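Local coordinates for protein lectin (Lotus tetragonolobus, PDB 2EIG) that probably binds L-fucosyl-containing sugars as a calcium- and manganese-containing legume seed lectin that is assembled from four copies, at the interface of chains A and B and the interface of chains A and C. Sequence-based numbering; all coordinates share one arbitrary frame. Chains: chain A/B/C, lectin.

Contact 1: the interface of chains A and B. Residues chain A 61, 164-168; chain B 147, 173, 185-187.
This is a two-fold interface between legume lectin subunits in which side chains from strand 159-166 of chain A, A:Asp166 foremost, meet those of B:Thr185 and B:Ser187 on strand 183-189 of chain B; it joins two copies within the deposited four-chain assembly. The carboxylate of A:Asp166 is the hub. With CG anti to the backbone N (chi1 172°), the group is thrown out across the chain B strand, and its side chain runs alongside B:Thr185, pointing the other way. Each oxygen then takes its own hydroxyl. B:Thr185 OG1 donates to OD1 of A:Asp166 at 2.5 Å, on the anti side and 26° out of the carboxylate plane. B:Ser187 OG donates to the other oxygen, OD2 of A:Asp166, at 2.8 Å, again on the anti side but tilted further, 34° from the plane. Gripping both oxygens should fix the rotation of the carboxylate.

B:Thr185 sets its hydroxyl between the backbone N and the carbonyl carbon, which lets OG1 also hydrogen-bond A:Ser61 OG, 2.6 Å away. A second shell positions that serine: the backbone N of A:Ser167 donates to A:Ser61 OG at 3.0 Å, and the hydroxyl of A:Ser167 is bonded to the same oxygen.

Further along, B:Lys147 bends at the end of its chain and comes tip to tip with two acids. Its NZ forms a salt bridge with A:Asp166 OD2 at 3.0 Å, weak as a hydrogen bond, and another with A:Asp168 OD2 at 3.0 Å. The ammonium stands over the face of the A:Asp168 carboxylate, modelled so tightly that the exact spacing is doubtful. Its positive charge would be expected to offset the two neighbouring carboxylates. On the far side of A:Asp166 the contact turns apolar, with the CG2 methyls of A:Ile164 and B:Thr173 meeting at 3.7 Å.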
loop_
_atom_site.group_PDB
_atom_site.type_symbol
_atom_site.label_atom_id
_atom_site.label_comp_id
_atom_site.label_asym_id
_atom_site.label_seq_id
_atom_site.Cartn_x
_atom_site.Cartn_y
_atom_site.Cartn_z
ATOM N N SER A 61 11.830 0.453 -11.066
ATOM C CA SER A 61 12.048 0.870 -9.691
ATOM C C SER A 61 13.109 1.928 -9.706
ATOM O O SER A 61 13.981 1.963 -10.589
ATOM C CB SER A 61 12.507 -0.300 -8.795
ATOM O OG SER A 61 11.418 -1.166 -8.600
ATOM N N ILE A 164 12.200 6.339 -2.665
ATOM C CA ILE A 164 12.341 5.004 -3.247
ATOM C C ILE A 164 11.017 4.790 -3.930
ATOM O O ILE A 164 9.994 5.051 -3.329
ATOM C CB ILE A 164 12.579 3.878 -2.203
ATOM C CG1 ILE A 164 13.956 4.006 -1.546
ATOM C CG2 ILE A 164 12.474 2.476 -2.868
ATOM C CD1 ILE A 164 14.182 3.023 -0.364
ATOM N N TYR A 165 11.054 4.389 -5.196
ATOM C CA TYR A 165 9.884 3.824 -5.839
ATOM C C TYR A 165 10.061 2.339 -6.005
ATOM O O TYR A 165 10.919 1.889 -6.753
ATOM C CB TYR A 165 9.618 4.485 -7.201
ATOM C CG TYR A 165 8.286 4.028 -7.777
ATOM C CD1 TYR A 165 7.075 4.497 -7.265
ATOM C CD2 TYR A 165 8.248 3.078 -8.784
ATOM C CE1 TYR A 165 5.877 4.018 -7.758
ATOM C CE2 TYR A 165 7.068 2.620 -9.309
ATOM C CZ TYR A 165 5.893 3.084 -8.800
ATOM O OH TYR A 165 4.752 2.600 -9.364
ATOM N N ASP A 166 9.208 1.573 -5.366
ATOM C CA ASP A 166 9.234 0.135 -5.553
ATOM C C ASP A 166 8.175 -0.299 -6.581
ATOM O O ASP A 166 7.008 -0.290 -6.270
ATOM C CB ASP A 166 9.023 -0.577 -4.217
ATOM C CG ASP A 166 8.859 -2.077 -4.392
ATOM O OD1 ASP A 166 9.479 -2.615 -5.304
ATOM O OD2 ASP A 166 8.096 -2.701 -3.647
ATOM N N SER A 167 8.592 -0.630 -7.805
ATOM C CA SER A 167 7.655 -1.068 -8.846
ATOM C C SER A 167 6.884 -2.330 -8.452
ATOM O O SER A 167 5.743 -2.477 -8.826
ATOM C CB SER A 167 8.368 -1.300 -10.194
ATOM O OG SER A 167 9.380 -2.289 -10.074
ATOM N N ASP A 168 7.484 -3.201 -7.636
ATOM C CA ASP A 168 6.766 -4.392 -7.148
ATOM C C ASP A 168 5.412 -4.087 -6.485
ATOM O O ASP A 168 4.424 -4.708 -6.831
ATOM C CB ASP A 168 7.663 -5.272 -6.250
ATOM C CG ASP A 168 6.976 -6.586 -5.795
ATOM O OD1 ASP A 168 7.678 -7.625 -5.859
ATOM O OD2 ASP A 168 5.769 -6.613 -5.361
ATOM N N LYS B 147 7.464 -10.906 1.206
ATOM C CA LYS B 147 7.819 -10.666 -0.186
ATOM C C LYS B 147 9.296 -10.854 -0.392
ATOM O O LYS B 147 10.093 -10.801 0.577
ATOM C CB LYS B 147 7.339 -9.323 -0.706
ATOM C CG LYS B 147 7.189 -9.310 -2.266
ATOM C CD LYS B 147 6.556 -8.017 -2.648
ATOM C CE LYS B 147 7.340 -6.802 -2.172
ATOM N NZ LYS B 147 7.620 -5.660 -3.179
ATOM N N THR B 173 10.061 -0.254 3.014
ATOM C CA THR B 173 10.483 -0.366 1.635
ATOM C C THR B 173 11.973 -0.465 1.575
ATOM O O THR B 173 12.661 0.249 2.290
ATOM C CB THR B 173 10.061 0.860 0.791
ATOM O OG1 THR B 173 8.675 1.111 0.989
ATOM C CG2 THR B 173 10.254 0.587 -0.668
ATOM N N THR B 185 14.210 -3.494 -5.540
ATOM C CA THR B 185 13.350 -2.979 -4.499
ATOM C C THR B 185 12.367 -4.045 -4.085
ATOM O O THR B 185 11.997 -4.922 -4.863
ATOM C CB THR B 185 12.528 -1.762 -4.934
ATOM O OG1 THR B 185 11.771 -2.052 -6.141
ATOM C CG2 THR B 185 13.375 -0.581 -5.114
ATOM N N ILE B 186 11.968 -3.971 -2.827
ATOM C CA ILE B 186 10.886 -4.775 -2.351
ATOM C C ILE B 186 10.298 -4.047 -1.155
ATOM O O ILE B 186 10.998 -3.312 -0.479
ATOM C CB ILE B 186 11.389 -6.169 -2.028
ATOM C CG1 ILE B 186 10.272 -7.071 -1.611
ATOM C CG2 ILE B 186 12.583 -6.135 -1.054
ATOM C CD1 ILE B 186 10.790 -8.169 -0.617
ATOM N N SER B 187 8.996 -4.171 -0.954
ATOM C CA SER B 187 8.321 -3.439 0.103
ATOM C C SER B 187 7.308 -4.351 0.735
ATOM O O SER B 187 6.905 -5.372 0.163
ATOM C CB SER B 187 7.589 -2.203 -0.417
ATOM O OG SER B 187 8.457 -1.375 -1.152
#

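Contact 2: the interface of chains A and C. Residues chain A 189-191, 194; chain C 146-147, 187-188.
The side-chain amide of C:Gln188 has the carboxylate of A:Glu189 over one face. Against the other, from its own chain, lies C:Leu146 CB, 3.6 Å from C:Gln188 CD. In this two-fold contact between legume lectin subunits A and C of the deposited tetramer the carboxylate and amide planes are turned 32° apart, and the carboxylate comes from across the interface, A:Glu189 OE1 reaching 3.4 Å from CA of C:Gln188. The edges of the amide are polar. Beyond C:Gln188 NE2 lies the backbone O of A:Glu189, 2.8 Å from that nitrogen, but no N-H points at it, and the pair does not count as a hydrogen bond. At the OE1 edge, close to the amide plane, sits a water hydrogen-bonded to OE1 of C:Gln188 at 3.0 Å. The same water bonds the backbone N of A:Asp191 in a nearly straight contact (167° at H) and the carbonyl O of C:Leu146 at 2.6 Å, so it bridges the two subunits.

A:Thr194, on the short helix 192-195, has OG1 between its backbone N and carbonyl carbon (chi1 50°), turned back to donate to A:Asp191 O at 2.7 Å, in the carbonyl plane and on a lone pair. A modelled approach of that hydroxyl to C:Leu146 O is too short to trust. The methyl CG2 of A:Thr194 packs against CA of C:Lys147 at 3.6 Å.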
loop_
_atom_site.group_PDB
_atom_site.type_symbol
_atom_site.label_atom_id
_atom_site.label_comp_id
_atom_site.label_asym_id
_atom_site.label_seq_id
_atom_site.Cartn_x
_atom_site.Cartn_y
_atom_site.Cartn_z
ATOM N N GLU A 189 1.045 5.007 -2.565
ATOM C CA GLU A 189 0.919 4.102 -3.666
ATOM C C GLU A 189 0.701 4.870 -4.960
ATOM O O GLU A 189 -0.221 5.674 -5.060
ATOM C CB GLU A 189 -0.219 3.138 -3.421
ATOM C CG GLU A 189 -0.159 1.996 -4.386
ATOM C CD GLU A 189 -1.463 1.816 -5.075
ATOM O OE1 GLU A 189 -2.500 1.917 -4.351
ATOM O OE2 GLU A 189 -1.440 1.563 -6.306
ATOM N N ILE A 190 1.561 4.627 -5.960
ATOM C CA ILE A 190 1.404 5.286 -7.273
ATOM C C ILE A 190 1.789 4.299 -8.365
ATOM O O ILE A 190 2.938 3.814 -8.379
ATOM C CB ILE A 190 2.326 6.553 -7.438
ATOM C CG1 ILE A 190 2.256 7.455 -6.232
ATOM C CG2 ILE A 190 1.984 7.334 -8.744
ATOM C CD1 ILE A 190 3.223 8.635 -6.266
ATOM N N ASP A 191 0.874 3.988 -9.275
ATOM C CA ASP A 191 1.249 3.234 -10.460
ATOM C C ASP A 191 1.803 4.184 -11.514
ATOM O O ASP A 191 1.027 4.865 -12.185
ATOM C CB ASP A 191 0.051 2.457 -11.042
ATOM C CG ASP A 191 0.483 1.291 -11.948
ATOM O OD1 ASP A 191 -0.219 0.246 -11.922
ATOM O OD2 ASP A 191 1.518 1.394 -12.666
ATOM N N THR A 194 0.245 4.118 -14.880
ATOM C CA THR A 194 -1.111 4.684 -15.089
ATOM C C THR A 194 -1.031 6.172 -15.328
ATOM O O THR A 194 -1.796 6.750 -16.103
ATOM C CB THR A 194 -2.163 4.409 -13.949
ATOM O OG1 THR A 194 -1.634 4.744 -12.662
ATOM C CG2 THR A 194 -2.695 2.937 -13.918
ATOM N N LEU C 146 -5.456 7.687 -11.171
ATOM C CA LEU C 146 -4.277 7.250 -10.480
ATOM C C LEU C 146 -4.040 5.785 -10.730
ATOM O O LEU C 146 -2.892 5.355 -10.730
ATOM C CB LEU C 146 -4.383 7.512 -8.962
ATOM C CG LEU C 146 -4.689 8.920 -8.477
ATOM C CD1 LEU C 146 -4.386 9.026 -7.017
ATOM C CD2 LEU C 146 -3.857 9.935 -9.215
ATOM N N LYS C 147 -5.129 5.022 -10.860
ATOM C CA LYS C 147 -5.073 3.653 -11.309
ATOM C C LYS C 147 -6.285 3.292 -12.137
ATOM O O LYS C 147 -7.376 3.832 -11.920
ATOM C CB LYS C 147 -4.951 2.653 -10.196
ATOM C CG LYS C 147 -4.150 1.395 -10.666
ATOM C CD LYS C 147 -3.659 0.714 -9.472
ATOM C CE LYS C 147 -4.772 0.214 -8.549
ATOM N NZ LYS C 147 -5.130 -1.302 -8.393
ATOM N N SER C 187 -7.523 -0.711 -6.942
ATOM C CA SER C 187 -7.417 -0.098 -5.639
ATOM C C SER C 187 -6.476 1.051 -5.706
ATOM O O SER C 187 -5.646 1.173 -6.624
ATOM C CB SER C 187 -6.858 -1.033 -4.573
ATOM O OG SER C 187 -7.693 -2.092 -4.350
ATOM N N GLN C 188 -6.600 1.903 -4.715
ATOM C CA GLN C 188 -5.742 3.069 -4.571
ATOM C C GLN C 188 -5.701 3.423 -3.121
ATOM O O GLN C 188 -6.747 3.509 -2.484
ATOM C CB GLN C 188 -6.252 4.263 -5.420
ATOM C CG GLN C 188 -5.234 5.405 -5.590
ATOM C CD GLN C 188 -3.988 5.007 -6.357
ATOM O OE1 GLN C 188 -4.041 4.176 -7.243
ATOM N NE2 GLN C 188 -2.865 5.601 -6.022
HETATM O O HOH W 1 -1.499 4.414 -8.768
#

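The C-alpha centres of contact 1 and contact 2 lie about 14 Å apart, and chain A takes part in both. Strand 183-189 and the lysine at 147, seen as B:Lys147 and C:Lys147, serve each interface; different ends of that residue are used, so by the two-fold symmetry one copy can meet both neighbours. Chain A likewise presents its own A:Thr185 and A:Ser187 to chain B, while A:Glu189 at the end of the same strand faces chain C. One stretch of sheet thus serves two neighbours, consistent with a closely joined tetramer, though the structure alone does not prove its state in solution.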